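Local coordinates for protein carboxyvinyl-carboxyphosphonate phosphorylmutase (Bacillus anthracis, PDB 4IQD) that belongs to the phosphoenolpyruvate phosphomutase family of TIM-barrel enzymes and holds pyruvic acid in several pockets, at residues E145-Q148 with K149-I153; N19-R22 with A23-A27. All coordinates share one frame; numbering follows the deposited sequence.

Contact 1: E145-Q148 with K149-I153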
ATOM      1  N   GLU A 145     -14.478 -24.429  20.163  1.00 26.65           N
ATOM      2  CA  GLU A 145     -13.187 -24.115  19.581  1.00 25.49           C
ATOM      3  C   GLU A 145     -12.953 -22.608  19.510  1.00 23.62           C
ATOM      4  O   GLU A 145     -11.867 -22.132  19.829  1.00 20.58           O
ATOM      5  CB  GLU A 145     -13.071 -24.754  18.198  1.00 32.87           C
ATOM      6  CG  GLU A 145     -11.726 -25.399  17.923  1.00 40.73           C
ATOM      7  CD  GLU A 145     -11.778 -26.387  16.770  1.00 47.07           C
ATOM      8  OE1 GLU A 145     -12.746 -27.182  16.707  1.00 48.54           O
ATOM      9  OE2 GLU A 145     -10.855 -26.363  15.926  1.00 46.70           O
ATOM     10  N   LEU A 146     -13.974 -21.856  19.108  1.00 24.76           N
ATOM     11  CA  LEU A 146     -13.863 -20.400  19.089  1.00 23.21           C
ATOM     12  C   LEU A 146     -14.001 -19.832  20.494  1.00 24.14           C
ATOM     13  O   LEU A 146     -13.351 -18.846  20.839  1.00 23.76           O
ATOM     14  CB  LEU A 146     -14.902 -19.759  18.166  1.00 21.45           C
ATOM     15  CG  LEU A 146     -14.684 -18.248  18.011  1.00 21.33           C
ATOM     16  CD1 LEU A 146     -13.273 -17.968  17.519  1.00 22.49           C
ATOM     17  CD2 LEU A 146     -15.700 -17.596  17.095  1.00 23.55           C
ATOM     18  N   VAL A 147     -14.853 -20.462  21.295  1.00 25.77           N
ATOM     19  CA  VAL A 147     -15.093 -20.037  22.667  1.00 25.87           C
ATOM     20  C   VAL A 147     -13.790 -19.947  23.445  1.00 27.76           C
ATOM     21  O   VAL A 147     -13.524 -18.953  24.117  1.00 32.62           O
ATOM     22  CB  VAL A 147     -16.072 -20.994  23.382  1.00 26.17           C
ATOM     23  CG1 VAL A 147     -15.881 -20.951  24.895  1.00 25.35           C
ATOM     24  CG2 VAL A 147     -17.508 -20.658  23.006  1.00 26.72           C
ATOM     25  N   GLN A 148     -12.971 -20.984  23.333  1.00 24.31           N
ATOM     26  CA  GLN A 148     -11.682 -21.005  24.005  1.00 25.32           C
ATOM     27  C   GLN A 148     -10.760 -19.906  23.488  1.00 27.32           C
ATOM     28  O   GLN A 148     -10.058 -19.258  24.264  1.00 28.81           O
ATOM     29  CB  GLN A 148     -11.029 -22.368  23.836  1.00 29.07           C
ATOM     30  CG  GLN A 148     -11.783 -23.478  24.527  1.00 31.74           C
ATOM     31  CD  GLN A 148     -11.206 -24.835  24.221  1.00 37.46           C
ATOM     32  OE1 GLN A 148     -10.683 -25.067  23.132  1.00 39.06           O
ATOM     33  NE2 GLN A 148     -11.289 -25.742  25.184  1.00 41.70           N
ATOM     34  N   LYS A 149     -10.769 -19.693  22.177  1.00 26.86           N
ATOM     35  CA  LYS A 149      -9.960 -18.645  21.572  1.00 18.25           C
ATOM     36  C   LYS A 149     -10.351 -17.262  22.082  1.00 20.69           C
ATOM     37  O   LYS A 149      -9.492 -16.421  22.339  1.00 21.24           O
ATOM     38  CB  LYS A 149     -10.063 -18.690  20.049  1.00 20.28           C
ATOM     39  CG  LYS A 149      -9.292 -19.830  19.417  1.00 25.30           C
ATOM     40  CD  LYS A 149      -9.204 -19.669  17.912  1.00 27.59           C
ATOM     41  CE  LYS A 149      -8.169 -20.612  17.323  1.00 30.14           C
ATOM     42  NZ  LYS A 149      -7.962 -20.388  15.867  1.00 32.94           N
ATOM     43  N   ILE A 150     -11.652 -17.029  22.225  1.00 17.78           N
ATOM     44  CA  ILE A 150     -12.148 -15.760  22.736  1.00 17.63           C
ATOM     45  C   ILE A 150     -11.708 -15.575  24.183  1.00 22.40           C
ATOM     46  O   ILE A 150     -11.267 -14.496  24.577  1.00 23.02           O
ATOM     47  CB  ILE A 150     -13.680 -15.678  22.623  1.00 18.71           C
ATOM     48  CG1 ILE A 150     -14.094 -15.682  21.149  1.00 20.22           C
ATOM     49  CG2 ILE A 150     -14.208 -14.440  23.316  1.00 18.57           C
ATOM     50  CD1 ILE A 150     -15.587 -15.727  20.922  1.00 16.97           C
ATOM     51  N   LYS A 151     -11.811 -16.647  24.962  1.00 25.34           N
ATOM     52  CA  LYS A 151     -11.370 -16.644  26.352  1.00 25.10           C
ATOM     53  C   LYS A 151      -9.882 -16.361  26.451  1.00 24.19           C
ATOM     54  O   LYS A 151      -9.431 -15.699  27.386  1.00 25.16           O
ATOM     55  CB  LYS A 151     -11.684 -17.986  27.016  1.00 30.44           C
ATOM     56  CG  LYS A 151     -13.165 -18.243  27.236  1.00 31.35           C
ATOM     57  CD  LYS A 151     -13.456 -19.720  27.455  1.00 33.02           C
ATOM     58  CE  LYS A 151     -12.831 -20.249  28.733  1.00 34.06           C
ATOM     59  NZ  LYS A 151     -13.235 -21.667  28.977  1.00 35.63           N
ATOM     60  N   ALA A 152      -9.123 -16.872  25.486  1.00 23.99           N
ATOM     61  CA  ALA A 152      -7.691 -16.607  25.414  1.00 24.24           C
ATOM     62  C   ALA A 152      -7.423 -15.116  25.240  1.00 25.00           C
ATOM     63  O   ALA A 152      -6.529 -14.553  25.873  1.00 23.74           O
ATOM     64  CB  ALA A 152      -7.066 -17.394  24.282  1.00 23.70           C
ATOM     65  N   ILE A 153      -8.206 -14.475  24.381  1.00 23.82           N
ATOM     66  CA  ILE A 153      -8.073 -13.042  24.167  1.00 24.25           C
ATOM     67  C   ILE A 153      -8.436 -12.252  25.420  1.00 25.84           C
ATOM     68  O   ILE A 153      -7.651 -11.422  25.873  1.00 28.66           O
ATOM     69  CB  ILE A 153      -8.925 -12.567  22.985  1.00 17.99           C
ATOM     70  CG1 ILE A 153      -8.486 -13.278  21.706  1.00 19.97           C
ATOM     71  CG2 ILE A 153      -8.801 -11.070  22.814  1.00 17.96           C
ATOM     72  CD1 ILE A 153      -9.271 -12.877  20.485  1.00 21.16           C
TER
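The flat groups that meet here are peptide groups: the carbonyls of Leu146, Val147 and Gln148 accept from the N-H of Ile150, Lys151 and Ala152. The Leu146 carbonyl meets its donor almost head-on: Ile150 N lies 2.8 Å from Leu146 O, with a C=O...N angle of 164°. Lys151 N, 3.0 Å from Val147 O, instead stands 21° off the plane of that carbonyl, and Ala152 N approaches Gln148 O with a similar tilt. Aliphatic carbons crowd round the same oxygens. Ile150 CG1 comes within 3.3 Å of Leu146 O, a position it owes to a first torsion that sets it anti to the carbonyl carbon of Ile150. From there the chain runs extended to CD1, which rests 4.0 Å from Leu146 CG. Both side chains are buried and also touch Tyr184 of helix 174-187.

In the next i to i+4 pair, Val147 and Lys151, Lys151 CG packs 3.2 Å from Val147 O. Its nearly extended chi2 (161°) lays CD 3.7 Å from Val147 CG1, and the bend at chi3 then turns CE off that line. Lys149 stays extended instead: its straight chain passes over the preceding turn, with CG 3.5 Å from Glu145 O, and crosses Leu146 at roughly a right angle. The extended chain carries NZ to Thr98 O and Gly101 O, which it hydrogen-bonds, while Glu145 OE1 is bonded to Thr142 OG1. These two opposite charges thus form no salt bridge, although they sit four residues apart.

Leu146 and Ile150 face inward, toward Ile123 and Ile162 respectively. This is the pattern of an amphipathic outer helix in a TIM barrel, here helix 143-156 of the beta-alpha-beta unit between parallel strands 120-124 and 161-166.

Contact 2: N19-R22 with A23-A27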
ATOM      1  N   ASN A  19     -11.753   1.995  24.044  1.00 24.38           N
ATOM      2  CA  ASN A  19     -12.912   2.583  24.695  1.00 25.08           C
ATOM      3  C   ASN A  19     -13.620   3.572  23.784  1.00 24.31           C
ATOM      4  O   ASN A  19     -14.844   3.663  23.791  1.00 26.33           O
ATOM      5  CB  ASN A  19     -12.512   3.256  26.006  1.00 30.98           C
ATOM      6  CG  ASN A  19     -11.934   2.277  27.006  1.00 34.48           C
ATOM      7  OD1 ASN A  19     -12.358   1.126  27.081  1.00 37.31           O
ATOM      8  ND2 ASN A  19     -10.954   2.730  27.776  1.00 36.77           N
ATOM      9  N   ARG A  20     -12.841   4.310  22.998  1.00 25.75           N
ATOM     10  CA  ARG A  20     -13.402   5.254  22.042  1.00 24.02           C
ATOM     11  C   ARG A  20     -14.205   4.482  21.013  1.00 23.10           C
ATOM     12  O   ARG A  20     -15.304   4.880  20.643  1.00 25.95           O
ATOM     13  CB  ARG A  20     -12.300   6.052  21.344  1.00 29.15           C
ATOM     14  CG  ARG A  20     -12.826   7.140  20.417  1.00 35.18           C
ATOM     15  CD  ARG A  20     -11.762   7.638  19.441  1.00 39.70           C
ATOM     16  NE  ARG A  20     -10.649   8.329  20.090  1.00 41.04           N
ATOM     17  CZ  ARG A  20      -9.609   8.848  19.441  1.00 41.49           C
ATOM     18  NH1 ARG A  20      -9.532   8.757  18.120  1.00 36.32           N
ATOM     19  NH2 ARG A  20      -8.643   9.459  20.114  1.00 44.15           N
ATOM     20  N   PHE A  21     -13.640   3.366  20.565  1.00 23.10           N
ATOM     21  CA  PHE A  21     -14.301   2.473  19.625  1.00 24.04           C
ATOM     22  C   PHE A  21     -15.615   1.963  20.196  1.00 24.61           C
ATOM     23  O   PHE A  21     -16.649   1.994  19.525  1.00 23.49           O
ATOM     24  CB  PHE A  21     -13.388   1.291  19.294  1.00 22.85           C
ATOM     25  CG  PHE A  21     -13.937   0.375  18.244  1.00 25.16           C
ATOM     26  CD1 PHE A  21     -13.738   0.645  16.902  1.00 23.37           C
ATOM     27  CD2 PHE A  21     -14.649  -0.760  18.596  1.00 26.53           C
ATOM     28  CE1 PHE A  21     -14.240  -0.197  15.931  1.00 27.73           C
ATOM     29  CE2 PHE A  21     -15.154  -1.605  17.629  1.00 28.74           C
ATOM     30  CZ  PHE A  21     -14.951  -1.325  16.295  1.00 29.36           C
ATOM     31  N   ARG A  22     -15.565   1.486  21.436  1.00 26.81           N
ATOM     32  CA  ARG A  22     -16.755   0.999  22.117  1.00 23.19           C
ATOM     33  C   ARG A  22     -17.821   2.082  22.164  1.00 25.95           C
ATOM     34  O   ARG A  22     -18.986   1.830  21.867  1.00 28.69           O
ATOM     35  CB  ARG A  22     -16.424   0.546  23.537  1.00 24.81           C
ATOM     36  CG  ARG A  22     -17.655   0.179  24.352  1.00 23.78           C
ATOM     37  CD  ARG A  22     -17.300  -0.218  25.772  1.00 23.23           C
ATOM     38  NE  ARG A  22     -16.394  -1.361  25.822  1.00 23.79           N
ATOM     39  CZ  ARG A  22     -16.780  -2.627  25.702  1.00 23.46           C
ATOM     40  NH1 ARG A  22     -18.058  -2.921  25.514  1.00 25.79           N
ATOM     41  NH2 ARG A  22     -15.884  -3.601  25.765  1.00 25.07           N
ATOM     42  N   ALA A  23     -17.408   3.286  22.541  1.00 27.03           N
ATOM     43  CA  ALA A  23     -18.299   4.436  22.553  1.00 28.82           C
ATOM     44  C   ALA A  23     -18.983   4.573  21.205  1.00 24.67           C
ATOM     45  O   ALA A  23     -20.210   4.658  21.131  1.00 26.25           O
ATOM     46  CB  ALA A  23     -17.519   5.700  22.877  1.00 32.00           C
ATOM     47  N   LEU A  24     -18.176   4.574  20.148  1.00 23.67           N
ATOM     48  CA  LEU A  24     -18.668   4.694  18.780  1.00 23.86           C
ATOM     49  C   LEU A  24     -19.746   3.658  18.486  1.00 25.72           C
ATOM     50  O   LEU A  24     -20.728   3.942  17.801  1.00 27.41           O
ATOM     51  CB  LEU A  24     -17.519   4.525  17.785  1.00 22.78           C
ATOM     52  CG  LEU A  24     -16.388   5.552  17.790  1.00 19.91           C
ATOM     53  CD1 LEU A  24     -15.329   5.156  16.785  1.00 22.43           C
ATOM     54  CD2 LEU A  24     -16.925   6.928  17.488  1.00 20.23           C
ATOM     55  N   VAL A  25     -19.555   2.458  19.018  1.00 25.49           N
ATOM     56  CA  VAL A  25     -20.506   1.378  18.829  1.00 24.29           C
ATOM     57  C   VAL A  25     -21.797   1.645  19.590  1.00 30.24           C
ATOM     58  O   VAL A  25     -22.885   1.603  19.018  1.00 31.93           O
ATOM     59  CB  VAL A  25     -19.912   0.041  19.290  1.00 22.65           C
ATOM     60  CG1 VAL A  25     -21.000  -1.002  19.434  1.00 26.28           C
ATOM     61  CG2 VAL A  25     -18.848  -0.419  18.317  1.00 26.00           C
ATOM     62  N   GLU A  26     -21.665   1.944  20.879  1.00 30.94           N
ATOM     63  CA  GLU A  26     -22.819   2.158  21.746  1.00 32.83           C
ATOM     64  C   GLU A  26     -23.622   3.393  21.342  1.00 34.14           C
ATOM     65  O   GLU A  26     -24.751   3.588  21.798  1.00 32.92           O
ATOM     66  CB  GLU A  26     -22.368   2.280  23.205  1.00 38.17           C
ATOM     67  CG  GLU A  26     -21.481   1.137  23.686  1.00 41.54           C
ATOM     68  CD  GLU A  26     -22.221  -0.186  23.795  1.00 45.24           C
ATOM     69  OE1 GLU A  26     -21.581  -1.244  23.605  1.00 45.00           O
ATOM     70  OE2 GLU A  26     -23.436  -0.172  24.092  1.00 47.13           O
ATOM     71  N   ALA A  27     -23.034   4.219  20.482  1.00 36.66           N
ATOM     72  CA  ALA A  27     -23.669   5.447  20.020  1.00 35.76           C
ATOM     73  C   ALA A  27     -25.011   5.187  19.347  1.00 34.13           C
ATOM     74  O   ALA A  27     -25.258   4.110  18.804  1.00 30.07           O
ATOM     75  CB  ALA A  27     -22.744   6.201  19.081  1.00 37.68           C
TER
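Phe21 overlaps Val25 one turn further along the helix, its ring carbon CE2 lying 3.9 Å from Val25 CG2 in an oblique approach. The two belong to helix 14-26, which comes before the first barrel strand and lies across the N-terminal ends of the strands of the TIM barrel. There Phe21 meets Pro91, Ala119 and Ile33 and makes an edge-to-face contact with Tyr161, while Val25 touches Tyr161 and Pro213. Val25 CG2 is anti to its own carbonyl carbon, beside its backbone N, which brings this methyl 3.5 Å from Phe21 O, the acceptor for Val25 N.

Arg22 and Glu26 run side by side in the same direction, their CG atoms 4.0 Å apart. The guanidinium and carboxylate planes differ by 21°, but Arg22 NH1 and Glu26 OE1 remain 4.3 Å apart, beyond a salt bridge; Arg22 also has a long, weak ion pair with Asp190. Leu24 leans back over the preceding turn, CG 3.1 Å from Arg20 O, and reaches Leu31 of strand 31-34. The Arg20 head is held away from this patch, NH1 bonding Asp89 O. Ala27 has left helical geometry, and its N closes the final turn through a weak bond, 2.9 Å from Ala23 O.

From the N terminus the chain first forms contact 2, at the end of helix 14-26, and then enters strand 31-34. Contact 1 follows much later, on helix 143-156 between strands 120-124 and 161-166. Each is a local contact between residues three or four apart within a single helix, so neither closes a long loop, and the two stand in series without nesting or crossing. The centres of contact 1 and contact 2 are about 23 Å apart, and the two do not touch. Strand 161-166 links them spatially: Tyr161 touches Phe21 of contact 2, whereas the next residue, Ile162, meets Ile150 of contact 1. Residues 19-27 pack across the strand starts, and residues 145-153 pack on the barrel's outer wall.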